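PDB 6IO1: aminotransferase, class III from Thermomicrobium roseum, which catalyses (S)-enantioselective omega-transamination, probably shuttling amino groups between amines and carbonyl compounds by way of its pyridoxal 5'-phosphate cofactor. Local coordinates for residues K146-R151 / G180-T185; A132-W137 / A314-M319; R411-R416 / D436-G441. All blocks are in the same frame, centred on the assembly; numbering follows the deposited sequence.

Following the chain from its N terminus, contact 2 opens first, on helix 121-138; the next regular element is strand 146-150. Contact 1 opens there and closes at 180-185, so its short loop lies wholly within the much longer one that contact 2 closes at 314-319. Contacts 1 and 2 also touch in space: Arg133 NH2 of the helix packs 3.6 Å from Phe181 CE1. Contact 3 follows in series, its centre about 48 Å from that of contact 2. Contact 1 builds the edge of one seven-stranded sheet, contact 2 ties a loop to a helix, and contact 3 packs the C-terminal helix 432-450 on strand 413-418 of a second sheet.

Contact 1: K146-R151 / G180-T185; sequences KILSRR and GFIHLT
Ile147 and Phe181 lie side by side on two neighbouring parallel strands, 146-150 and 181-184, which form one edge of the mixed seven-stranded sheet of the large domain, as in fold type I pyridoxal-phosphate enzymes. CB of Ile147 sits 3.7 Å above the plane of the Phe181 ring, displaced toward its rim, in a CH-pi contact. The first torsion of Phe181 (chi1 -70°) sets CG beside the backbone N, and the ring lies alongside Ile147; Ile129 and Arg133 of helix 121-138 pack on the same pair. An alanine in place of Phe181 would probably open a gap beside Ile147 and leave Ile129 and Arg133 without the ring they lean on. On the same face, Ser149 CB approaches the His183 ring obliquely, while Ser149 OG hydrogen-bonds Ala164 O.

The other face carries Leu148, Ile182, Arg150 and Leu184. Leu148 and Ile182 point the same way, with Leu148 CD2 3.8 Å from Ile182 CB. Lys146 runs out extended across Ile182, its CD 3.7 Å from Ile182 CD1, and its ammonium continues to a salt bridge with Glu216. Arg150 crosses Leu184, CG to CB at 4.0 Å, then bends at chi3 (-65°); its NH1 and NH2 bond Tyr242 OH and Glu227 O. Glu227 belongs to the cofactor pocket, and the side chain of Arg150 is about 9 Å from the bound pyridoxamine phosphate, consistent with a second-shell position.

Five backbone hydrogen bonds join the strands, beginning with Ile147 N to Gly180 O at 2.6 Å and ending with Arg151 N to Leu184 O. At the far end the carbonyl O of Arg150 lies in the plane of the His183 imidazole, 3.9 Å from His183 CD2.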
loop_
_atom_site.group_PDB
_atom_site.type_symbol
_atom_site.label_atom_id
_atom_site.label_comp_id
_atom_site.label_asym_id
_atom_site.label_seq_id
_atom_site.Cartn_x
_atom_site.Cartn_y
_atom_site.Cartn_z
ATOM N N LYS B 146 -13.435 0.867 19.017
ATOM C CA LYS B 146 -13.579 2.250 18.570
ATOM C C LYS B 146 -12.224 2.942 18.468
ATOM O O LYS B 146 -11.341 2.731 19.298
ATOM C CB LYS B 146 -14.491 3.026 19.520
ATOM C CG LYS B 146 -15.908 2.486 19.598
ATOM C CD LYS B 146 -16.778 3.356 20.489
ATOM C CE LYS B 146 -18.107 2.683 20.790
ATOM N NZ LYS B 146 -18.895 3.442 21.799
ATOM N N ILE B 147 -12.065 3.789 17.455
ATOM C CA ILE B 147 -10.817 4.505 17.223
ATOM C C ILE B 147 -11.084 5.998 17.332
ATOM O O ILE B 147 -11.964 6.529 16.643
ATOM C CB ILE B 147 -10.203 4.159 15.853
ATOM C CG1 ILE B 147 -9.900 2.662 15.768
ATOM C CG2 ILE B 147 -8.942 4.978 15.614
ATOM C CD1 ILE B 147 -8.671 2.239 16.548
ATOM N N LEU B 148 -10.325 6.671 18.192
ATOM C CA LEU B 148 -10.434 8.113 18.356
ATOM C C LEU B 148 -9.511 8.816 17.369
ATOM O O LEU B 148 -8.326 8.483 17.267
ATOM C CB LEU B 148 -10.090 8.527 19.787
ATOM C CG LEU B 148 -11.120 8.201 20.871
ATOM C CD1 LEU B 148 -10.533 8.442 22.253
ATOM C CD2 LEU B 148 -12.390 9.016 20.676
ATOM N N SER B 149 -10.061 9.793 16.651
ATOM C CA SER B 149 -9.308 10.602 15.705
ATOM C C SER B 149 -9.790 12.039 15.839
ATOM O O SER B 149 -10.663 12.346 16.655
ATOM C CB SER B 149 -9.462 10.079 14.273
ATOM O OG SER B 149 -8.538 10.708 13.401
ATOM N N ARG B 150 -9.204 12.934 15.050
ATOM C CA ARG B 150 -9.506 14.351 15.158
ATOM C C ARG B 150 -9.920 14.926 13.811
ATOM O O ARG B 150 -9.570 14.406 12.749
ATOM C CB ARG B 150 -8.307 15.134 15.710
ATOM C CG ARG B 150 -7.850 14.667 17.081
ATOM C CD ARG B 150 -6.519 15.286 17.462
ATOM N NE ARG B 150 -5.439 14.845 16.585
ATOM C CZ ARG B 150 -4.187 15.280 16.668
ATOM N NH1 ARG B 150 -3.847 16.151 17.608
ATOM N NH2 ARG B 150 -3.268 14.827 15.826
ATOM N N ARG B 151 -10.696 16.004 13.878
ATOM C CA ARG B 151 -10.954 16.813 12.697
ATOM C C ARG B 151 -9.639 17.382 12.185
ATOM O O ARG B 151 -8.739 17.690 12.969
ATOM C CB ARG B 151 -11.923 17.952 13.024
ATOM C CG ARG B 151 -13.338 17.521 13.373
ATOM C CD ARG B 151 -14.176 18.726 13.778
ATOM N NE ARG B 151 -15.585 18.392 13.968
ATOM C CZ ARG B 151 -16.511 18.493 13.021
ATOM N NH1 ARG B 151 -16.187 18.953 11.820
ATOM N NH2 ARG B 151 -17.768 18.166 13.284
ATOM N N GLY B 180 -16.806 2.605 13.655
ATOM C CA GLY B 180 -15.997 2.575 14.855
ATOM C C GLY B 180 -15.030 3.723 15.032
ATOM O O GLY B 180 -14.127 3.621 15.868
ATOM N N PHE B 181 -15.168 4.802 14.272
ATOM C CA PHE B 181 -14.246 5.927 14.357
ATOM C C PHE B 181 -14.963 7.151 14.909
ATOM O O PHE B 181 -16.053 7.502 14.446
ATOM C CB PHE B 181 -13.631 6.224 12.988
ATOM C CG PHE B 181 -12.663 5.171 12.523
ATOM C CD1 PHE B 181 -13.113 3.920 12.131
ATOM C CD2 PHE B 181 -11.302 5.427 12.489
ATOM C CE1 PHE B 181 -12.228 2.948 11.707
ATOM C CE2 PHE B 181 -10.411 4.458 12.067
ATOM C CZ PHE B 181 -10.875 3.217 11.675
ATOM N N ILE B 182 -14.342 7.798 15.891
ATOM C CA ILE B 182 -14.883 8.986 16.537
ATOM C C ILE B 182 -13.907 10.128 16.309
ATOM O O ILE B 182 -12.702 9.975 16.543
ATOM C CB ILE B 182 -15.115 8.753 18.041
ATOM C CG1 ILE B 182 -16.082 7.588 18.245
ATOM C CG2 ILE B 182 -15.642 10.016 18.705
ATOM C CD1 ILE B 182 -15.855 6.828 19.519
ATOM N N HIS B 183 -14.421 11.267 15.862
ATOM C CA HIS B 183 -13.589 12.400 15.480
ATOM C C HIS B 183 -13.697 13.501 16.525
ATOM O O HIS B 183 -14.800 13.960 16.840
ATOM C CB HIS B 183 -13.974 12.913 14.095
ATOM C CG HIS B 183 -13.614 11.961 13.001
ATOM N ND1 HIS B 183 -14.491 11.013 12.519
ATOM C CD2 HIS B 183 -12.453 11.778 12.331
ATOM C CE1 HIS B 183 -13.891 10.301 11.582
ATOM N NE2 HIS B 183 -12.654 10.745 11.448
ATOM N N LEU B 184 -12.549 13.911 17.055
ATOM C CA LEU B 184 -12.445 14.999 18.011
ATOM C C LEU B 184 -12.121 16.304 17.282
ATOM O O LEU B 184 -11.816 16.322 16.088
ATOM C CB LEU B 184 -11.377 14.684 19.060
ATOM C CG LEU B 184 -11.488 13.400 19.881
ATOM C CD1 LEU B 184 -10.133 12.992 20.447
ATOM C CD2 LEU B 184 -12.491 13.572 21.001
ATOM N N THR B 185 -12.201 17.415 18.013
ATOM C CA THR B 185 -11.837 18.702 17.437
ATOM C C THR B 185 -10.326 18.816 17.279
ATOM O O THR B 185 -9.551 18.279 18.076
ATOM C CB THR B 185 -12.350 19.863 18.292
ATOM O OG1 THR B 185 -11.573 19.965 19.492
ATOM C CG2 THR B 185 -13.813 19.671 18.642
#

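Contact 2: A132-W137 / A314-M319; sequences ARYYWW and ADRVFM
A mixed polar and aromatic contact, in which Tyr134 meets Arg316 and Phe318, ties helix 121-138 to the loop between helices 305-312 and 328-344, close to the subunit interface. Tyr134 projects from the helix with CG anti to its backbone N (chi1 -178°), toward the loop. Its hydroxyl accepts a hydrogen bond from Arg316 NH2 at 2.7 Å. The bond is bent, 132° at the hydrogen, and the oxygen is tilted 26° from the guanidinium plane. The two side chains overlap while running in opposite senses, one from the helix and one from the loop. Arg316 CD lies 3.5 Å from Tyr134 OH. The arginine chain bends at chi3, which sets NE, and Trp137 CZ3 stands 4.3 Å above the centre of the guanidinium face. The group is held by one bent hydrogen bond at NH2 and covered on one face by Trp137. Its other amino nitrogen, NH1, forms a long, weak ion pair with Glu172 of the second subunit.

Further along the loop, Phe318 meets the Tyr134 ring obliquely: the centroids are 5.3 Å apart, and Phe318 CE1 comes to 3.4 Å from Tyr134 CD2. A third ring joins them, Phe174 of the second subunit, which also meets Tyr134. Within the chain, Leu311 of helix 305-312 packs on Tyr134 and Ile131 of helix 121-138 on Phe318, while the other side of the same helix, through Ala132, Tyr135 and Trp136, rests on Leu256 of strand 256-260.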
loop_
_atom_site.group_PDB
_atom_site.type_symbol
_atom_site.label_atom_id
_atom_site.label_comp_id
_atom_site.label_asym_id
_atom_site.label_seq_id
_atom_site.Cartn_x
_atom_site.Cartn_y
_atom_site.Cartn_z
ATOM N N ALA B 132 -4.237 -2.813 17.047
ATOM C CA ALA B 132 -4.854 -2.392 18.303
ATOM C C ALA B 132 -6.118 -3.198 18.589
ATOM O O ALA B 132 -6.318 -3.708 19.705
ATOM C CB ALA B 132 -5.165 -0.896 18.260
ATOM N N ARG B 133 -6.983 -3.332 17.578
ATOM C CA ARG B 133 -8.217 -4.088 17.773
ATOM C C ARG B 133 -7.926 -5.556 18.072
ATOM O O ARG B 133 -8.554 -6.155 18.954
ATOM C CB ARG B 133 -9.120 -3.936 16.549
ATOM C CG ARG B 133 -9.688 -2.529 16.415
ATOM C CD ARG B 133 -10.377 -2.298 15.083
ATOM N NE ARG B 133 -11.268 -1.142 15.145
ATOM C CZ ARG B 133 -11.834 -0.572 14.087
ATOM N NH1 ARG B 133 -11.595 -1.038 12.870
ATOM N NH2 ARG B 133 -12.632 0.476 14.247
ATOM N N TYR B 134 -6.968 -6.150 17.355
ATOM C CA TYR B 134 -6.582 -7.538 17.593
ATOM C C TYR B 134 -5.967 -7.716 18.976
ATOM O O TYR B 134 -6.155 -8.754 19.618
ATOM C CB TYR B 134 -5.607 -7.981 16.502
ATOM C CG TYR B 134 -5.145 -9.414 16.586
ATOM C CD1 TYR B 134 -6.054 -10.463 16.625
ATOM C CD2 TYR B 134 -3.791 -9.721 16.608
ATOM C CE1 TYR B 134 -5.626 -11.775 16.694
ATOM C CE2 TYR B 134 -3.354 -11.027 16.675
ATOM C CZ TYR B 134 -4.274 -12.051 16.718
ATOM O OH TYR B 134 -3.838 -13.354 16.786
ATOM N N TYR B 135 -5.211 -6.720 19.438
ATOM C CA TYR B 135 -4.625 -6.763 20.772
ATOM C C TYR B 135 -5.711 -6.820 21.832
ATOM O O TYR B 135 -5.660 -7.648 22.749
ATOM C CB TYR B 135 -3.721 -5.544 20.974
ATOM C CG TYR B 135 -3.316 -5.256 22.406
ATOM C CD1 TYR B 135 -2.167 -5.815 22.947
ATOM C CD2 TYR B 135 -4.069 -4.402 23.207
ATOM C CE1 TYR B 135 -1.786 -5.548 24.250
ATOM C CE2 TYR B 135 -3.697 -4.132 24.512
ATOM C CZ TYR B 135 -2.554 -4.706 25.027
ATOM O OH TYR B 135 -2.179 -4.439 26.323
ATOM N N TRP B 136 -6.707 -5.939 21.723
ATOM C CA TRP B 136 -7.808 -5.984 22.683
ATOM C C TRP B 136 -8.612 -7.276 22.553
ATOM O O TRP B 136 -9.108 -7.808 23.552
ATOM C CB TRP B 136 -8.700 -4.756 22.529
ATOM C CG TRP B 136 -8.042 -3.517 23.052
ATOM C CD1 TRP B 136 -7.762 -2.384 22.351
ATOM C CD2 TRP B 136 -7.559 -3.293 24.386
ATOM N NE1 TRP B 136 -7.146 -1.464 23.163
ATOM C CE2 TRP B 136 -7.008 -1.998 24.417
ATOM C CE3 TRP B 136 -7.544 -4.061 25.556
ATOM C CZ2 TRP B 136 -6.449 -1.451 25.570
ATOM C CZ3 TRP B 136 -6.986 -3.517 26.700
ATOM C CH2 TRP B 136 -6.447 -2.225 26.698
ATOM N N TRP B 137 -8.752 -7.793 21.329
ATOM C CA TRP B 137 -9.443 -9.065 21.129
ATOM C C TRP B 137 -8.726 -10.203 21.845
ATOM O O TRP B 137 -9.365 -11.050 22.481
ATOM C CB TRP B 137 -9.564 -9.356 19.632
ATOM C CG TRP B 137 -10.363 -10.582 19.287
ATOM C CD1 TRP B 137 -11.723 -10.690 19.245
ATOM C CD2 TRP B 137 -9.848 -11.866 18.911
ATOM N NE1 TRP B 137 -12.087 -11.963 18.877
ATOM C CE2 TRP B 137 -10.954 -12.705 18.666
ATOM C CE3 TRP B 137 -8.560 -12.389 18.763
ATOM C CZ2 TRP B 137 -10.811 -14.036 18.283
ATOM C CZ3 TRP B 137 -8.420 -13.713 18.381
ATOM C CH2 TRP B 137 -9.539 -14.521 18.146
ATOM N N ALA B 314 -0.318 -15.951 21.376
ATOM C CA ALA B 314 -1.349 -16.785 20.774
ATOM C C ALA B 314 -0.721 -17.776 19.801
ATOM O O ALA B 314 0.001 -17.381 18.880
ATOM C CB ALA B 314 -2.387 -15.922 20.055
ATOM N N ASP B 315 -1.009 -19.063 20.004
ATOM C CA ASP B 315 -0.513 -20.122 19.124
ATOM C C ASP B 315 -1.435 -20.224 17.907
ATOM O O ASP B 315 -2.221 -21.160 17.742
ATOM C CB ASP B 315 -0.420 -21.443 19.875
ATOM C CG ASP B 315 0.224 -22.542 19.049
ATOM O OD1 ASP B 315 0.776 -22.238 17.970
ATOM O OD2 ASP B 315 0.178 -23.714 19.481
ATOM N N ARG B 316 -1.317 -19.222 17.041
ATOM C CA ARG B 316 -2.128 -19.132 15.836
ATOM C C ARG B 316 -1.405 -18.239 14.842
ATOM O O ARG B 316 -0.483 -17.502 15.200
ATOM C CB ARG B 316 -3.523 -18.577 16.138
ATOM C CG ARG B 316 -3.511 -17.104 16.510
ATOM C CD ARG B 316 -4.787 -16.687 17.224
ATOM N NE ARG B 316 -5.952 -16.705 16.341
ATOM C CZ ARG B 316 -6.175 -15.821 15.374
ATOM N NH1 ARG B 316 -7.266 -15.921 14.625
ATOM N NH2 ARG B 316 -5.314 -14.836 15.150
ATOM N N VAL B 317 -1.829 -18.316 13.587
ATOM C CA VAL B 317 -1.255 -17.473 12.547
ATOM C C VAL B 317 -1.838 -16.073 12.662
ATOM O O VAL B 317 -3.051 -15.899 12.838
ATOM C CB VAL B 317 -1.519 -18.075 11.155
ATOM C CG1 VAL B 317 -1.002 -17.147 10.065
ATOM C CG2 VAL B 317 -0.881 -19.450 11.039
ATOM N N PHE B 318 -0.974 -15.066 12.568
ATOM C CA PHE B 318 -1.418 -13.676 12.549
ATOM C C PHE B 318 -1.927 -13.375 11.145
ATOM O O PHE B 318 -1.136 -13.203 10.213
ATOM C CB PHE B 318 -0.272 -12.750 12.948
ATOM C CG PHE B 318 -0.638 -11.293 12.967
ATOM C CD1 PHE B 318 -1.769 -10.858 13.635
ATOM C CD2 PHE B 318 0.158 -10.358 12.328
ATOM C CE1 PHE B 318 -2.104 -9.516 13.658
ATOM C CE2 PHE B 318 -0.172 -9.015 12.347
ATOM C CZ PHE B 318 -1.304 -8.595 13.013
ATOM N N MET B 319 -3.248 -13.303 10.992
ATOM C CA MET B 319 -3.875 -13.231 9.672
ATOM C C MET B 319 -3.960 -11.785 9.181
ATOM O O MET B 319 -5.035 -11.238 8.935
ATOM C CB MET B 319 -5.251 -13.888 9.709
ATOM C CG MET B 319 -5.219 -15.373 10.037
ATOM S SD MET B 319 -4.306 -16.347 8.824
ATOM C CE MET B 319 -5.353 -16.168 7.384
#

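Contact 3: R411-R416 / D436-G441; sequences RGIIVR and DVLIEG
No aromatic ring takes part where Ile413 and Val415 meet Leu438; the flat guanidinium of Arg411 is carried past Gly441 by an extended chain, and its NE forms a salt bridge with Asp448. Arg411 CD lies 4.2 Å from Gly441 O on the way. The side-chain contacts between the strand and Leu438 are aliphatic. Leu438 has its CG anti to the backbone N (chi1 174°), and its CD1 is the shared point of contact, touching Val415 CG1 at 3.8 Å and Ile413 CD1 at 4.0 Å. Ile413 crosses the leucine at about a right angle, Val415 more obliquely.

Beyond the leucine, Ile413 CD1 settles 4.1 Å from Gly441 C. The lack of a side chain at Gly441 matters here, since a CB would clash with Ile413 CG2, only 2.7 Å away. Met424 of strand 421-424 touches both Val415 and Leu438, while Thr408 of helix 400-410 touches Ile413 and Val415. A Schellman motif with Gly412 at C-prime ends that helix and leads into the strand. The whole is a helix packed on a mixed beta-sheet, the alpha/beta arrangement of the C-terminal part of fold type I aminotransferases.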
loop_
_atom_site.group_PDB
_atom_site.type_symbol
_atom_site.label_atom_id
_atom_site.label_comp_id
_atom_site.label_asym_id
_atom_site.label_seq_id
_atom_site.Cartn_x
_atom_site.Cartn_y
_atom_site.Cartn_z
ATOM N N ARG B 411 7.035 30.766 -11.267
ATOM C CA ARG B 411 8.210 31.392 -10.599
ATOM C C ARG B 411 9.285 30.355 -10.226
ATOM O O ARG B 411 10.179 30.709 -9.440
ATOM C CB ARG B 411 7.755 32.311 -9.463
ATOM C CG ARG B 411 7.497 33.734 -9.938
ATOM C CD ARG B 411 6.726 34.611 -8.984
ATOM N NE ARG B 411 6.209 35.790 -9.661
ATOM C CZ ARG B 411 6.949 36.798 -10.099
ATOM N NH1 ARG B 411 8.267 36.718 -10.066
ATOM N NH2 ARG B 411 6.367 37.888 -10.560
ATOM N N GLY B 412 9.188 29.141 -10.768
ATOM C CA GLY B 412 10.221 28.119 -10.518
ATOM C C GLY B 412 10.144 27.446 -9.157
ATOM O O GLY B 412 11.174 26.910 -8.725
ATOM N N ILE B 413 8.997 27.491 -8.479
ATOM C CA ILE B 413 8.921 26.762 -7.178
ATOM C C ILE B 413 7.727 25.802 -7.179
ATOM O O ILE B 413 6.643 26.192 -7.651
ATOM C CB ILE B 413 8.908 27.691 -5.948
ATOM C CG1 ILE B 413 7.536 28.323 -5.717
ATOM C CG2 ILE B 413 10.022 28.722 -6.012
ATOM C CD1 ILE B 413 7.279 28.684 -4.276
ATOM N N ILE B 414 7.945 24.594 -6.662
ATOM C CA ILE B 414 6.848 23.598 -6.523
ATOM C C ILE B 414 6.509 23.511 -5.032
ATOM O O ILE B 414 7.355 23.044 -4.256
ATOM C CB ILE B 414 7.267 22.234 -7.101
ATOM C CG1 ILE B 414 7.432 22.299 -8.623
ATOM C CG2 ILE B 414 6.290 21.149 -6.679
ATOM C CD1 ILE B 414 8.044 21.064 -9.222
ATOM N N VAL B 415 5.305 23.957 -4.676
ATOM C CA VAL B 415 4.782 23.955 -3.279
ATOM C C VAL B 415 3.308 23.536 -3.328
ATOM O O VAL B 415 2.714 23.584 -4.419
ATOM C CB VAL B 415 4.954 25.324 -2.595
ATOM C CG1 VAL B 415 6.407 25.618 -2.264
ATOM C CG2 VAL B 415 4.351 26.447 -3.420
ATOM N N ARG B 416 2.751 23.114 -2.193
ATOM C CA ARG B 416 1.363 22.673 -2.181
ATOM C C ARG B 416 0.448 23.888 -2.095
ATOM O O ARG B 416 0.479 24.622 -1.107
ATOM C CB ARG B 416 1.123 21.723 -1.012
ATOM C CG ARG B 416 -0.316 21.289 -0.870
ATOM C CD ARG B 416 -0.724 20.390 -2.021
ATOM N NE ARG B 416 -2.120 19.973 -1.923
ATOM C CZ ARG B 416 -3.025 20.154 -2.880
ATOM N NH1 ARG B 416 -2.687 20.753 -4.012
ATOM N NH2 ARG B 416 -4.271 19.738 -2.701
ATOM N N ASP B 436 16.140 31.263 0.696
ATOM C CA ASP B 436 15.804 32.582 0.162
ATOM C C ASP B 436 15.096 32.465 -1.178
ATOM O O ASP B 436 14.159 33.224 -1.467
ATOM C CB ASP B 436 17.065 33.426 -0.001
ATOM C CG ASP B 436 17.617 33.901 1.313
ATOM O OD1 ASP B 436 16.872 33.876 2.315
ATOM O OD2 ASP B 436 18.794 34.317 1.347
ATOM N N VAL B 437 15.546 31.531 -2.017
ATOM C CA VAL B 437 14.875 31.294 -3.292
ATOM C C VAL B 437 13.420 30.921 -3.048
ATOM O O VAL B 437 12.500 31.504 -3.635
ATOM C CB VAL B 437 15.613 30.205 -4.092
ATOM C CG1 VAL B 437 14.797 29.796 -5.307
ATOM C CG2 VAL B 437 16.995 30.693 -4.493
ATOM N N LEU B 438 13.197 29.981 -2.125
ATOM C CA LEU B 438 11.845 29.533 -1.814
ATOM C C LEU B 438 11.001 30.680 -1.272
ATOM O O LEU B 438 9.851 30.878 -1.692
ATOM C CB LEU B 438 11.905 28.376 -0.814
ATOM C CG LEU B 438 10.599 27.827 -0.240
ATOM C CD1 LEU B 438 9.695 27.353 -1.349
ATOM C CD2 LEU B 438 10.872 26.700 0.733
ATOM N N ILE B 439 11.570 31.466 -0.354
ATOM C CA ILE B 439 10.815 32.550 0.273
ATOM C C ILE B 439 10.386 33.568 -0.772
ATOM O O ILE B 439 9.224 33.996 -0.828
ATOM C CB ILE B 439 11.627 33.198 1.414
ATOM C CG1 ILE B 439 11.836 32.202 2.553
ATOM C CG2 ILE B 439 10.829 34.272 2.051
ATOM C CD1 ILE B 439 13.063 32.507 3.392
ATOM N N GLU B 440 11.361 34.008 -1.577
ATOM C CA GLU B 440 11.134 35.057 -2.610
ATOM C C GLU B 440 10.102 34.562 -3.627
ATOM O O GLU B 440 9.199 35.346 -3.980
ATOM C CB GLU B 440 12.453 35.403 -3.302
ATOM C CG GLU B 440 13.455 36.084 -2.388
ATOM C CD GLU B 440 13.023 37.448 -1.877
ATOM O OE1 GLU B 440 11.959 37.931 -2.311
ATOM O OE2 GLU B 440 13.752 38.024 -1.046
ATOM N N GLY B 441 10.218 33.301 -4.049
ATOM C CA GLY B 441 9.259 32.733 -4.987
ATOM C C GLY B 441 7.852 32.742 -4.417
ATOM O O GLY B 441 6.902 33.134 -5.102
#